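Local coordinates for peroxiredoxin (PDB 6KHX), which probably reduces hydrogen peroxide and related hydroperoxides through cysteine chemistry, as a typical 2-Cys thiol peroxidase, at residues Gly190-Thr195 and Ala202-Lys207; Asp64-Ala69 and Ala172-Glu177; Gly19-Asp24 and Asp76-His81; Ile37-Pro42 and Val97-Val102. All blocks are in the same frame, centred on the assembly; numbering follows the deposited sequence.

Contact 1: Gly190-Thr195 and Ala202-Lys207; sequences GEAAMT and ASYLSK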
loop_
_atom_site.group_PDB
_atom_site.type_symbol
_atom_site.label_atom_id
_atom_site.label_comp_id
_atom_site.label_asym_id
_atom_site.label_seq_id
_atom_site.Cartn_x
_atom_site.Cartn_y
_atom_site.Cartn_z
ATOM N N GLY B 190 52.361 -1.974 -29.494
ATOM C CA GLY B 190 53.381 -1.551 -30.424
ATOM C C GLY B 190 52.885 -0.669 -31.553
ATOM O O GLY B 190 53.695 0.028 -32.177
ATOM N N GLU B 191 51.583 -0.661 -31.817
ATOM C CA GLU B 191 51.033 0.188 -32.860
ATOM C C GLU B 191 50.688 1.563 -32.299
ATOM O O GLU B 191 50.724 1.803 -31.088
ATOM C CB GLU B 191 49.808 -0.465 -33.503
ATOM C CG GLU B 191 50.109 -1.796 -34.181
ATOM C CD GLU B 191 48.862 -2.490 -34.695
ATOM O OE1 GLU B 191 47.778 -1.862 -34.694
ATOM O OE2 GLU B 191 48.973 -3.666 -35.110
ATOM N N ALA B 192 50.354 2.475 -33.207
ATOM C CA ALA B 192 50.092 3.855 -32.823
ATOM C C ALA B 192 48.741 3.979 -32.133
ATOM O O ALA B 192 47.716 3.542 -32.667
ATOM C CB ALA B 192 50.136 4.763 -34.050
ATOM N N ALA B 193 48.741 4.575 -30.937
ATOM C CA ALA B 193 47.497 4.912 -30.256
ATOM C C ALA B 193 47.066 6.313 -30.674
ATOM O O ALA B 193 47.405 6.759 -31.774
ATOM C CB ALA B 193 47.647 4.803 -28.741
ATOM N N MET B 194 46.343 7.029 -29.816
ATOM C CA MET B 194 45.765 8.300 -30.228
ATOM C C MET B 194 45.599 9.224 -29.031
ATOM O O MET B 194 45.253 8.778 -27.933
ATOM C CB MET B 194 44.412 8.080 -30.911
ATOM C CG MET B 194 43.685 9.351 -31.310
ATOM S SD MET B 194 42.035 8.963 -31.910
ATOM C CE MET B 194 42.391 7.447 -32.791
ATOM N N THR B 195 45.852 10.512 -29.253
ATOM C CA THR B 195 45.595 11.534 -28.247
ATOM C C THR B 195 44.116 11.909 -28.235
ATOM O O THR B 195 43.577 12.311 -29.271
ATOM C CB THR B 195 46.436 12.774 -28.532
ATOM O OG1 THR B 195 47.825 12.438 -28.444
ATOM C CG2 THR B 195 46.116 13.882 -27.549
ATOM N N ALA B 202 42.283 13.891 -35.623
ATOM C CA ALA B 202 42.568 14.346 -36.983
ATOM C C ALA B 202 43.932 13.846 -37.459
ATOM O O ALA B 202 44.068 13.371 -38.592
ATOM C CB ALA B 202 42.498 15.870 -37.058
ATOM N N SER B 203 44.945 13.919 -36.594
ATOM C CA SER B 203 46.279 13.458 -36.964
ATOM C C SER B 203 46.316 11.946 -37.159
ATOM O O SER B 203 46.948 11.459 -38.104
ATOM C CB SER B 203 47.291 13.885 -35.900
ATOM O OG SER B 203 48.518 13.199 -36.074
ATOM N N TYR B 204 45.666 11.186 -36.270
ATOM C CA TYR B 204 45.654 9.732 -36.419
ATOM C C TYR B 204 44.985 9.313 -37.723
ATOM O O TYR B 204 45.502 8.455 -38.447
ATOM C CB TYR B 204 44.957 9.066 -35.230
ATOM C CG TYR B 204 44.879 7.550 -35.362
ATOM C CD1 TYR B 204 43.803 6.935 -36.005
ATOM C CD2 TYR B 204 45.887 6.738 -34.853
ATOM C CE1 TYR B 204 43.736 5.553 -36.137
ATOM C CE2 TYR B 204 45.826 5.354 -34.975
ATOM C CZ TYR B 204 44.749 4.771 -35.619
ATOM O OH TYR B 204 44.687 3.403 -35.739
ATOM N N LEU B 205 43.823 9.898 -38.037
ATOM C CA LEU B 205 43.098 9.459 -39.226
ATOM C C LEU B 205 43.802 9.862 -40.516
ATOM O O LEU B 205 43.669 9.166 -41.530
ATOM C CB LEU B 205 41.671 10.007 -39.224
ATOM C CG LEU B 205 40.673 9.409 -38.231
ATOM C CD1 LEU B 205 39.288 10.006 -38.456
ATOM C CD2 LEU B 205 40.645 7.890 -38.335
ATOM N N SER B 206 44.547 10.972 -40.504
ATOM C CA SER B 206 45.278 11.382 -41.701
ATOM C C SER B 206 46.379 10.389 -42.049
ATOM O O SER B 206 46.594 10.076 -43.227
ATOM C CB SER B 206 45.874 12.776 -41.506
ATOM O OG SER B 206 44.874 13.778 -41.494
ATOM N N LYS B 207 47.077 9.874 -41.035
ATOM C CA LYS B 207 48.169 8.935 -41.274
ATOM C C LYS B 207 47.670 7.609 -41.843
ATOM O O LYS B 207 48.381 6.967 -42.626
ATOM C CB LYS B 207 48.936 8.716 -39.970
ATOM C CG LYS B 207 49.530 10.004 -39.413
ATOM C CD LYS B 207 50.193 9.793 -38.066
ATOM C CE LYS B 207 50.655 11.117 -37.466
ATOM N NZ LYS B 207 51.619 11.839 -38.344
#

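Contact 2: Asp64-Ala69 and Ala172-Glu177; sequences DKRDVA and ALQHFE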
loop_
_atom_site.group_PDB
_atom_site.type_symbol
_atom_site.label_atom_id
_atom_site.label_comp_id
_atom_site.label_asym_id
_atom_site.label_seq_id
_atom_site.Cartn_x
_atom_site.Cartn_y
_atom_site.Cartn_z
ATOM N N ASP B 64 50.739 -13.429 -16.589
ATOM C CA ASP B 64 51.660 -13.110 -15.499
ATOM C C ASP B 64 52.556 -11.933 -15.863
ATOM O O ASP B 64 52.783 -11.042 -15.036
ATOM C CB ASP B 64 52.509 -14.331 -15.125
ATOM C CG ASP B 64 51.692 -15.448 -14.493
ATOM O OD1 ASP B 64 50.653 -15.150 -13.862
ATOM O OD2 ASP B 64 52.088 -16.627 -14.619
ATOM N N LYS B 65 53.086 -11.917 -17.094
ATOM C CA LYS B 65 53.936 -10.802 -17.504
ATOM C C LYS B 65 53.197 -9.472 -17.436
ATOM O O LYS B 65 53.824 -8.426 -17.236
ATOM C CB LYS B 65 54.472 -11.018 -18.921
ATOM C CG LYS B 65 55.324 -12.258 -19.102
ATOM C CD LYS B 65 55.979 -12.288 -20.480
ATOM C CE LYS B 65 54.992 -12.008 -21.595
ATOM N NZ LYS B 65 55.654 -12.115 -22.925
ATOM N N ARG B 66 51.875 -9.487 -17.591
ATOM C CA ARG B 66 51.078 -8.269 -17.584
ATOM C C ARG B 66 50.395 -7.995 -16.247
ATOM O O ARG B 66 49.484 -7.159 -16.193
ATOM C CB ARG B 66 50.051 -8.316 -18.712
ATOM C CG ARG B 66 50.618 -7.920 -20.061
ATOM C CD ARG B 66 49.716 -8.378 -21.178
ATOM N NE ARG B 66 50.246 -9.579 -21.803
ATOM C CZ ARG B 66 50.686 -9.638 -23.054
ATOM N NH1 ARG B 66 50.633 -8.564 -23.831
ATOM N NH2 ARG B 66 51.163 -10.781 -23.530
ATOM N N ASP B 67 50.802 -8.679 -15.176
ATOM C CA ASP B 67 50.246 -8.449 -13.840
ATOM C C ASP B 67 48.742 -8.707 -13.819
ATOM O O ASP B 67 47.969 -7.971 -13.198
ATOM C CB ASP B 67 50.565 -7.044 -13.327
ATOM C CG ASP B 67 51.797 -7.017 -12.453
ATOM O OD1 ASP B 67 52.450 -8.075 -12.322
ATOM O OD2 ASP B 67 52.106 -5.942 -11.894
ATOM N N VAL B 68 48.327 -9.757 -14.520
ATOM C CA VAL B 68 46.928 -10.134 -14.639
ATOM C C VAL B 68 46.779 -11.496 -13.990
ATOM O O VAL B 68 47.504 -12.436 -14.330
ATOM C CB VAL B 68 46.457 -10.169 -16.100
ATOM C CG1 VAL B 68 45.041 -10.708 -16.174
ATOM C CG2 VAL B 68 46.543 -8.786 -16.722
ATOM N N ALA B 69 45.880 -11.587 -13.022
ATOM C CA ALA B 69 45.500 -12.853 -12.430
ATOM C C ALA B 69 44.342 -13.425 -13.232
ATOM O O ALA B 69 43.374 -12.714 -13.524
ATOM C CB ALA B 69 45.101 -12.660 -10.970
ATOM N N ALA B 172 45.393 -2.889 -24.292
ATOM C CA ALA B 172 44.779 -1.586 -24.524
ATOM C C ALA B 172 44.515 -0.854 -23.208
ATOM O O ALA B 172 44.799 0.346 -23.088
ATOM C CB ALA B 172 43.488 -1.746 -25.323
ATOM N N LEU B 173 43.977 -1.558 -22.209
ATOM C CA LEU B 173 43.720 -0.918 -20.924
ATOM C C LEU B 173 45.015 -0.404 -20.307
ATOM O O LEU B 173 45.081 0.739 -19.833
ATOM C CB LEU B 173 43.026 -1.888 -19.967
ATOM C CG LEU B 173 42.926 -1.341 -18.535
ATOM C CD1 LEU B 173 42.049 -0.109 -18.514
ATOM C CD2 LEU B 173 42.420 -2.379 -17.537
ATOM N N GLN B 174 46.063 -1.231 -20.322
ATOM C CA GLN B 174 47.329 -0.828 -19.720
ATOM C C GLN B 174 47.965 0.324 -20.490
ATOM O O GLN B 174 48.557 1.228 -19.888
ATOM C CB GLN B 174 48.276 -2.025 -19.643
ATOM C CG GLN B 174 47.874 -3.033 -18.573
ATOM C CD GLN B 174 48.731 -4.282 -18.578
ATOM O OE1 GLN B 174 49.554 -4.481 -19.472
ATOM N NE2 GLN B 174 48.552 -5.128 -17.568
ATOM N N HIS B 175 47.836 0.328 -21.818
ATOM C CA HIS B 175 48.365 1.440 -22.595
ATOM C C HIS B 175 47.650 2.740 -22.259
ATOM O O HIS B 175 48.293 3.782 -22.080
ATOM C CB HIS B 175 48.257 1.148 -24.090
ATOM C CG HIS B 175 48.885 2.202 -24.943
ATOM N ND1 HIS B 175 50.176 2.100 -25.416
ATOM C CD2 HIS B 175 48.412 3.387 -25.393
ATOM C CE1 HIS B 175 50.467 3.174 -26.127
ATOM N NE2 HIS B 175 49.414 3.972 -26.128
ATOM N N PHE B 176 46.318 2.704 -22.165
ATOM C CA PHE B 176 45.595 3.920 -21.806
ATOM C C PHE B 176 45.973 4.381 -20.404
ATOM O O PHE B 176 46.092 5.584 -20.145
ATOM C CB PHE B 176 44.084 3.701 -21.903
ATOM C CG PHE B 176 43.277 4.851 -21.364
ATOM C CD1 PHE B 176 43.141 6.016 -22.095
ATOM C CD2 PHE B 176 42.674 4.772 -20.121
ATOM C CE1 PHE B 176 42.408 7.081 -21.605
ATOM C CE2 PHE B 176 41.936 5.838 -19.620
ATOM C CZ PHE B 176 41.807 6.993 -20.363
ATOM N N GLU B 177 46.169 3.435 -19.486
ATOM C CA GLU B 177 46.554 3.802 -18.130
ATOM C C GLU B 177 47.935 4.444 -18.093
ATOM O O GLU B 177 48.150 5.416 -17.360
ATOM C CB GLU B 177 46.499 2.574 -17.226
ATOM C CG GLU B 177 45.083 2.142 -16.893
ATOM C CD GLU B 177 45.060 0.884 -16.064
ATOM O OE1 GLU B 177 46.027 0.103 -16.156
ATOM O OE2 GLU B 177 44.091 0.691 -15.300
#

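Contact 3: Gly19-Asp24 and Asp76-His81; sequences GTIVPD and DSEFSH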
loop_
_atom_site.group_PDB
_atom_site.type_symbol
_atom_site.label_atom_id
_atom_site.label_comp_id
_atom_site.label_asym_id
_atom_site.label_seq_id
_atom_site.Cartn_x
_atom_site.Cartn_y
_atom_site.Cartn_z
ATOM N N GLY B 19 45.311 -26.872 -7.757
ATOM C CA GLY B 19 44.804 -28.208 -7.524
ATOM C C GLY B 19 44.345 -28.493 -6.114
ATOM O O GLY B 19 43.997 -29.639 -5.816
ATOM N N THR B 20 44.330 -27.492 -5.237
ATOM C CA THR B 20 43.969 -27.668 -3.837
ATOM C C THR B 20 42.718 -26.857 -3.505
ATOM O O THR B 20 42.590 -25.699 -3.920
ATOM C CB THR B 20 45.130 -27.233 -2.924
ATOM O OG1 THR B 20 46.274 -28.061 -3.171
ATOM C CG2 THR B 20 44.741 -27.333 -1.463
ATOM N N ILE B 21 41.790 -27.475 -2.769
ATOM C CA ILE B 21 40.592 -26.775 -2.321
ATOM C C ILE B 21 40.960 -25.804 -1.208
ATOM O O ILE B 21 41.593 -26.185 -0.215
ATOM C CB ILE B 21 39.520 -27.774 -1.862
ATOM C CG1 ILE B 21 39.057 -28.638 -3.036
ATOM C CG2 ILE B 21 38.353 -27.053 -1.220
ATOM C CD1 ILE B 21 38.054 -29.707 -2.656
ATOM N N VAL B 22 40.596 -24.539 -1.382
ATOM C CA VAL B 22 40.867 -23.504 -0.389
ATOM C C VAL B 22 39.598 -22.692 -0.156
ATOM O O VAL B 22 38.801 -22.498 -1.090
ATOM C CB VAL B 22 42.038 -22.605 -0.817
ATOM C CG1 VAL B 22 43.295 -23.436 -1.010
ATOM C CG2 VAL B 22 41.696 -21.845 -2.093
ATOM N N PRO B 23 39.366 -22.206 1.058
ATOM C CA PRO B 23 38.148 -21.433 1.316
ATOM C C PRO B 23 38.380 -19.939 1.204
ATOM O O PRO B 23 39.527 -19.481 1.172
ATOM C CB PRO B 23 37.793 -21.833 2.749
ATOM C CG PRO B 23 39.137 -22.025 3.387
ATOM C CD PRO B 23 40.066 -22.551 2.306
ATOM N N ASP B 24 37.284 -19.179 1.160
ATOM C CA ASP B 24 37.325 -17.723 1.275
ATOM C C ASP B 24 38.163 -17.084 0.167
ATOM O O ASP B 24 38.917 -16.134 0.400
ATOM C CB ASP B 24 37.831 -17.313 2.660
ATOM C CG ASP B 24 37.074 -18.012 3.779
ATOM O OD1 ASP B 24 35.828 -18.081 3.706
ATOM O OD2 ASP B 24 37.723 -18.507 4.724
ATOM N N ASP B 76 29.490 -25.082 -10.370
ATOM C CA ASP B 76 29.793 -26.390 -9.808
ATOM C C ASP B 76 30.507 -26.246 -8.467
ATOM O O ASP B 76 31.072 -25.197 -8.139
ATOM C CB ASP B 76 30.659 -27.200 -10.768
ATOM C CG ASP B 76 30.001 -27.389 -12.111
ATOM O OD1 ASP B 76 28.986 -28.116 -12.183
ATOM O OD2 ASP B 76 30.483 -26.788 -13.090
ATOM N N SER B 77 30.483 -27.324 -7.689
ATOM C CA SER B 77 31.129 -27.321 -6.387
ATOM C C SER B 77 32.654 -27.342 -6.522
ATOM O O SER B 77 33.218 -27.664 -7.573
ATOM C CB SER B 77 30.669 -28.519 -5.562
ATOM O OG SER B 77 31.435 -29.672 -5.873
ATOM N N GLU B 78 33.324 -27.010 -5.418
ATOM C CA GLU B 78 34.778 -27.091 -5.378
ATOM C C GLU B 78 35.258 -28.530 -5.527
ATOM O O GLU B 78 36.378 -28.765 -5.995
ATOM C CB GLU B 78 35.303 -26.484 -4.071
ATOM C CG GLU B 78 34.993 -27.285 -2.794
ATOM C CD GLU B 78 33.570 -27.068 -2.260
ATOM O OE1 GLU B 78 32.705 -26.555 -3.003
ATOM O OE2 GLU B 78 33.315 -27.402 -1.084
ATOM N N PHE B 79 34.429 -29.503 -5.139
ATOM C CA PHE B 79 34.808 -30.903 -5.288
ATOM C C PHE B 79 34.705 -31.380 -6.735
ATOM O O PHE B 79 35.529 -32.182 -7.179
ATOM C CB PHE B 79 33.966 -31.778 -4.361
ATOM C CG PHE B 79 34.398 -31.717 -2.926
ATOM C CD1 PHE B 79 33.923 -30.731 -2.081
ATOM C CD2 PHE B 79 35.307 -32.640 -2.427
ATOM C CE1 PHE B 79 34.337 -30.677 -0.760
ATOM C CE2 PHE B 79 35.721 -32.589 -1.109
ATOM C CZ PHE B 79 35.239 -31.607 -0.277
ATOM N N SER B 80 33.728 -30.894 -7.497
ATOM C CA SER B 80 33.735 -31.188 -8.927
ATOM C C SER B 80 34.949 -30.563 -9.605
ATOM O O SER B 80 35.593 -31.197 -10.448
ATOM C CB SER B 80 32.441 -30.709 -9.573
ATOM O OG SER B 80 31.349 -31.476 -9.108
ATOM N N HIS B 81 35.279 -29.316 -9.248
ATOM C CA HIS B 81 36.488 -28.683 -9.769
ATOM C C HIS B 81 37.725 -29.515 -9.443
ATOM O O HIS B 81 38.563 -29.785 -10.315
ATOM C CB HIS B 81 36.636 -27.279 -9.183
ATOM C CG HIS B 81 35.595 -26.306 -9.639
ATOM N ND1 HIS B 81 34.661 -26.606 -10.606
ATOM C CD2 HIS B 81 35.331 -25.037 -9.242
ATOM C CE1 HIS B 81 33.872 -25.561 -10.794
ATOM N NE2 HIS B 81 34.257 -24.597 -9.978
#

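Contact 4: Ile37-Pro42 and Val97-Val102; sequences ILFFYP and VSYPIV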
loop_
_atom_site.group_PDB
_atom_site.type_symbol
_atom_site.label_atom_id
_atom_site.label_comp_id
_atom_site.label_asym_id
_atom_site.label_seq_id
_atom_site.Cartn_x
_atom_site.Cartn_y
_atom_site.Cartn_z
ATOM N N ILE B 37 41.416 -11.139 -14.986
ATOM C CA ILE B 37 40.558 -11.665 -16.039
ATOM C C ILE B 37 39.709 -12.750 -15.389
ATOM O O ILE B 37 40.221 -13.808 -15.001
ATOM C CB ILE B 37 41.366 -12.204 -17.226
ATOM C CG1 ILE B 37 41.939 -11.050 -18.047
ATOM C CG2 ILE B 37 40.498 -13.081 -18.118
ATOM C CD1 ILE B 37 40.918 -10.364 -18.908
ATOM N N LEU B 38 38.419 -12.470 -15.227
ATOM C CA LEU B 38 37.482 -13.384 -14.581
ATOM C C LEU B 38 36.566 -13.969 -15.647
ATOM O O LEU B 38 35.883 -13.221 -16.351
ATOM C CB LEU B 38 36.669 -12.651 -13.509
ATOM C CG LEU B 38 35.523 -13.408 -12.832
ATOM C CD1 LEU B 38 36.077 -14.524 -11.959
ATOM C CD2 LEU B 38 34.635 -12.476 -12.013
ATOM N N PHE B 39 36.559 -15.294 -15.791
ATOM C CA PHE B 39 35.708 -15.903 -16.807
ATOM C C PHE B 39 34.854 -17.022 -16.217
ATOM O O PHE B 39 35.325 -17.841 -15.420
ATOM C CB PHE B 39 36.530 -16.410 -18.023
ATOM C CG PHE B 39 37.348 -17.641 -17.757
ATOM C CD1 PHE B 39 38.589 -17.554 -17.152
ATOM C CD2 PHE B 39 36.888 -18.886 -18.155
ATOM C CE1 PHE B 39 39.344 -18.692 -16.918
ATOM C CE2 PHE B 39 37.642 -20.027 -17.928
ATOM C CZ PHE B 39 38.869 -19.930 -17.308
ATOM N N PHE B 40 33.584 -17.026 -16.621
ATOM C CA PHE B 40 32.584 -18.010 -16.237
ATOM C C PHE B 40 32.340 -18.970 -17.394
ATOM O O PHE B 40 32.254 -18.541 -18.555
ATOM C CB PHE B 40 31.253 -17.329 -15.875
ATOM C CG PHE B 40 31.350 -16.321 -14.760
ATOM C CD1 PHE B 40 31.836 -15.043 -14.997
ATOM C CD2 PHE B 40 30.927 -16.642 -13.479
ATOM C CE1 PHE B 40 31.919 -14.115 -13.977
ATOM C CE2 PHE B 40 31.000 -15.716 -12.454
ATOM C CZ PHE B 40 31.494 -14.450 -12.702
ATOM N N TYR B 41 32.169 -20.247 -17.056
ATOM C CA TYR B 41 31.776 -21.329 -17.947
ATOM C C TYR B 41 30.651 -22.119 -17.295
ATOM O O TYR B 41 30.512 -22.110 -16.068
ATOM C CB TYR B 41 32.961 -22.256 -18.262
ATOM C CG TYR B 41 33.521 -22.976 -17.061
ATOM C CD1 TYR B 41 34.432 -22.352 -16.215
ATOM C CD2 TYR B 41 33.146 -24.282 -16.773
ATOM C CE1 TYR B 41 34.953 -23.007 -15.114
ATOM C CE2 TYR B 41 33.659 -24.948 -15.679
ATOM C CZ TYR B 41 34.562 -24.309 -14.851
ATOM O OH TYR B 41 35.073 -24.973 -13.753
ATOM N N PRO B 42 29.832 -22.839 -18.094
ATOM C CA PRO B 42 28.608 -23.451 -17.541
ATOM C C PRO B 42 28.785 -24.683 -16.664
ATOM O O PRO B 42 28.215 -24.731 -15.569
ATOM C CB PRO B 42 27.793 -23.797 -18.798
ATOM C CG PRO B 42 28.786 -23.865 -19.901
ATOM C CD PRO B 42 29.835 -22.854 -19.569
ATOM N N VAL B 97 45.684 -27.500 -14.828
ATOM C CA VAL B 97 45.173 -26.148 -14.625
ATOM C C VAL B 97 45.459 -25.730 -13.187
ATOM O O VAL B 97 45.024 -26.390 -12.238
ATOM C CB VAL B 97 43.677 -26.068 -14.950
ATOM C CG1 VAL B 97 43.115 -24.719 -14.533
ATOM C CG2 VAL B 97 43.454 -26.306 -16.439
ATOM N N SER B 98 46.236 -24.654 -13.020
ATOM C CA SER B 98 46.762 -24.279 -11.715
ATOM C C SER B 98 46.225 -22.963 -11.164
ATOM O O SER B 98 46.367 -22.723 -9.961
ATOM C CB SER B 98 48.291 -24.183 -11.771
ATOM O OG SER B 98 48.693 -23.197 -12.708
ATOM N N TYR B 99 45.645 -22.100 -12.000
ATOM C CA TYR B 99 45.091 -20.841 -11.524
ATOM C C TYR B 99 43.789 -21.098 -10.759
ATOM O O TYR B 99 43.223 -22.193 -10.826
ATOM C CB TYR B 99 44.882 -19.881 -12.697
ATOM C CG TYR B 99 44.006 -20.417 -13.794
ATOM C CD1 TYR B 99 42.623 -20.305 -13.720
ATOM C CD2 TYR B 99 44.559 -21.023 -14.914
ATOM C CE1 TYR B 99 41.816 -20.791 -14.725
ATOM C CE2 TYR B 99 43.760 -21.510 -15.927
ATOM C CZ TYR B 99 42.392 -21.395 -15.825
ATOM O OH TYR B 99 41.596 -21.882 -16.827
ATOM N N PRO B 100 43.290 -20.108 -10.011
ATOM C CA PRO B 100 42.097 -20.348 -9.183
ATOM C C PRO B 100 40.861 -20.620 -10.027
ATOM O O PRO B 100 40.582 -19.911 -10.998
ATOM C CB PRO B 100 41.949 -19.050 -8.380
ATOM C CG PRO B 100 43.292 -18.415 -8.417
ATOM C CD PRO B 100 43.855 -18.771 -9.759
ATOM N N ILE B 101 40.126 -21.662 -9.648
ATOM C CA ILE B 101 38.821 -21.972 -10.221
ATOM C C ILE B 101 37.806 -21.870 -9.093
ATOM O O ILE B 101 37.784 -22.719 -8.192
ATOM C CB ILE B 101 38.781 -23.354 -10.879
ATOM C CG1 ILE B 101 39.985 -23.523 -11.817
ATOM C CG2 ILE B 101 37.455 -23.535 -11.608
ATOM C CD1 ILE B 101 40.112 -24.909 -12.431
ATOM N N VAL B 102 36.985 -20.818 -9.130
ATOM C CA VAL B 102 36.060 -20.498 -8.049
ATOM C C VAL B 102 34.811 -21.356 -8.167
ATOM O O VAL B 102 34.301 -21.597 -9.267
ATOM C CB VAL B 102 35.706 -19.000 -8.087
ATOM C CG1 VAL B 102 34.683 -18.652 -7.002
ATOM C CG2 VAL B 102 36.954 -18.170 -7.946
#

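Contact 1: Gly190-Thr195 and Ala202-Lys207
Met194 lays its terminal methyl over one face of the Tyr204 ring. CE sits 3.9 Å from the ring centroid, 26° off the normal and displaced toward the rim, where it meets Tyr204 CD1 at 3.5 Å: a CH-pi contact. The sulfur stands further back, SD being 5.3 Å from the same centroid in an oblique position. Met194 carries CG trans to its backbone N (chi1 177°), runs straight on to SD, and bends at chi3 (-38°) to fold CE down onto the aromatic surface. The two side chains cross at about a right angle.

Backbone carbonyls of the extended segment attend the remainder of the ring. Ala192 O lies at the edge, near the ring plane, 3.5 Å from Tyr204 CE2, and Ala193 O approaches CD2 of that tyrosine obliquely at 3.4 Å. Pro184 touches both Met194 and Tyr204, and Thr51 of the second subunit packs against the same two side chains. On another side of the helix, Ala202 O accepts Ser206 N and, at 3.0 Å, Ser206 OG, the two donors arriving from opposite faces of the carbonyl plane.

The arrangement is a Met-aromatic contact that joins the loop after helix 163-179 to helix 198-209, within the C-terminal arm that a typical 2-Cys peroxiredoxin lays against its dimer partner.

Contact 2: Asp64-Ala69 and Ala172-Glu177
Arg66 and Gln174 bring their backbones no nearer than 8.6 Å between CA atoms, Arg66 lying in the turn between helix 60-65 and strand 68-74 and Gln174 on helix 163-179. That turn is a Schellman motif in the thioredoxin-like domain: Asp67, at positive phi, is its C-prime residue, with Asp67 N bonded to Asp64 O and Val68 N to Phe63 O.

Gln174 bridges the gap with an extended side chain. Its NE2 donates to Arg66 O at 2.6 Å, meeting a lone pair in the carbonyl plane, while the acceptor lies almost in the plane of the Gln174 amide. The bond is nonetheless bent, with an N-H...O angle of 134°. The amide oxygen comes across the start of the arginine side chain, the two chains crossing at about a right angle, with Gln174 OE1 3.6 Å from Arg66 CG.

Amide and guanidinium planes are only 22° apart, yet the charged end is engaged elsewhere: Arg66 NH2 pairs with Glu62 and NH1 with Asp171. Because the acceptor is the main-chain Arg66 O, the glutamine holds the turn itself, rather than a charged group, to helix 163-179, with Tyr35 of the adjoining strand packing on Gln174 as well. Beyond the amide nitrogen, at the first residue of the strand, Val68 CG2 lies 4.3 Å from Gln174 NE2.

Contact 3: Gly19-Asp24 and Asp76-His81
Ile21, two residues beyond the positive-phi turn at Gly19, is where the edge strand 20-22 meets the first turn of helix 78-85. It carries both of its branches into the contact. CG2 packs on the aliphatic part of Glu78, 3.7 Å from CG, and the two side chains cross at about a right angle. The other branch, with CG1 trans to the carbonyl carbon (chi1 -64°), reaches on to the ring of Phe79. There CD1 stands 3.9 Å from the centroid and 7° off the normal, a CH-pi contact over the middle of the face.

Val22 turns away and packs on Val17 of the neighbouring strand 13-17, before the chain rounds a corner at Pro23.

Across the contact, Ser77 is the N-cap of the helix: its OG accepts Ser80 N at 3.1 Å and, more weakly, Phe79 N. Glu78 OE2 forms a salt bridge with Lys43 of the third subunit, and Ser80 bonds its own counterpart there, while Ile21 also touches His198 of a fourth subunit. A helix start facing its copy in this way is consistent with the alternate dimer interface that assembles peroxiredoxin decamers.

Contact 4: Ile37-Pro42 and Val97-Val102
Phe39, Tyr41 and Tyr99 all hold CG between the backbone N and the carbonyl carbon (chi1 72°, 63° and 57°), and from these positions the rings of strand 35-40 meet the segment leading into strand 101-103 across the intervening strand 68-74. All three strands belong to the central sheet of the thioredoxin-like fold. The CA atoms accordingly stay 9.5 Å apart at Phe39 and Ile101, and side chains alone make the contact.

Phe39 and Tyr99 cross at about a right angle. The phenol oxygen comes to the edge of the phenylalanine, in its plane, with Tyr99 OH 3.4 Å from Phe39 CZ. Relative to the tyrosine ring, Phe39 CE1 is oblique, 3.9 Å from Tyr99 CE1. A hydrogen bond from Tyr99 OH to Leu53 O, on helix 48-58, fixes that hydroxyl, and Phe56 of the same helix stacks on Phe39. Val97, in the same segment as Tyr99, sets CG1 over one face of the tyrosine ring, offset toward the rim.

Two residues beyond Phe39, the Tyr41 hydroxyl is bonded to Asp44 OD1. Tyr41 and Pro42 also touch Cys49, probably the peroxidatic cysteine by family sequence pattern, which places the Tyr41 end of the contact beside the likely active site. Ile101 CG2 lies at the edge of the Tyr41 ring, 4.3 Å from Tyr41 CE1 and 3.5 Å from Tyr41 OH.

In the fold
Contacts 2, 3 and 4 all reach the central sheet. Contact 4 lies nearest the chain centre, with contact 3 about 11 Å and contact 2 about 18 Å away, centre to centre. Contact 2 joins contact 4 through the probable backbone bond between Ala69 O and Ile37 N (2.9 Å). Contact 3 joins it through His81, whose NE2 is 3.1 Å from Val102 O. Contact 1 lies on the C-terminal arm, its centre about 47 Å from that of contact 3; Ala193 CB touches His175 NE2 of contact 2 at 3.3 Å. Cys49, probably peroxidatic, adjoins contact 4. Cys183, probably the resolving cysteine, which in this family pairs with the peroxidatic cysteine of the partner subunit, touches Ala172 in contact 2.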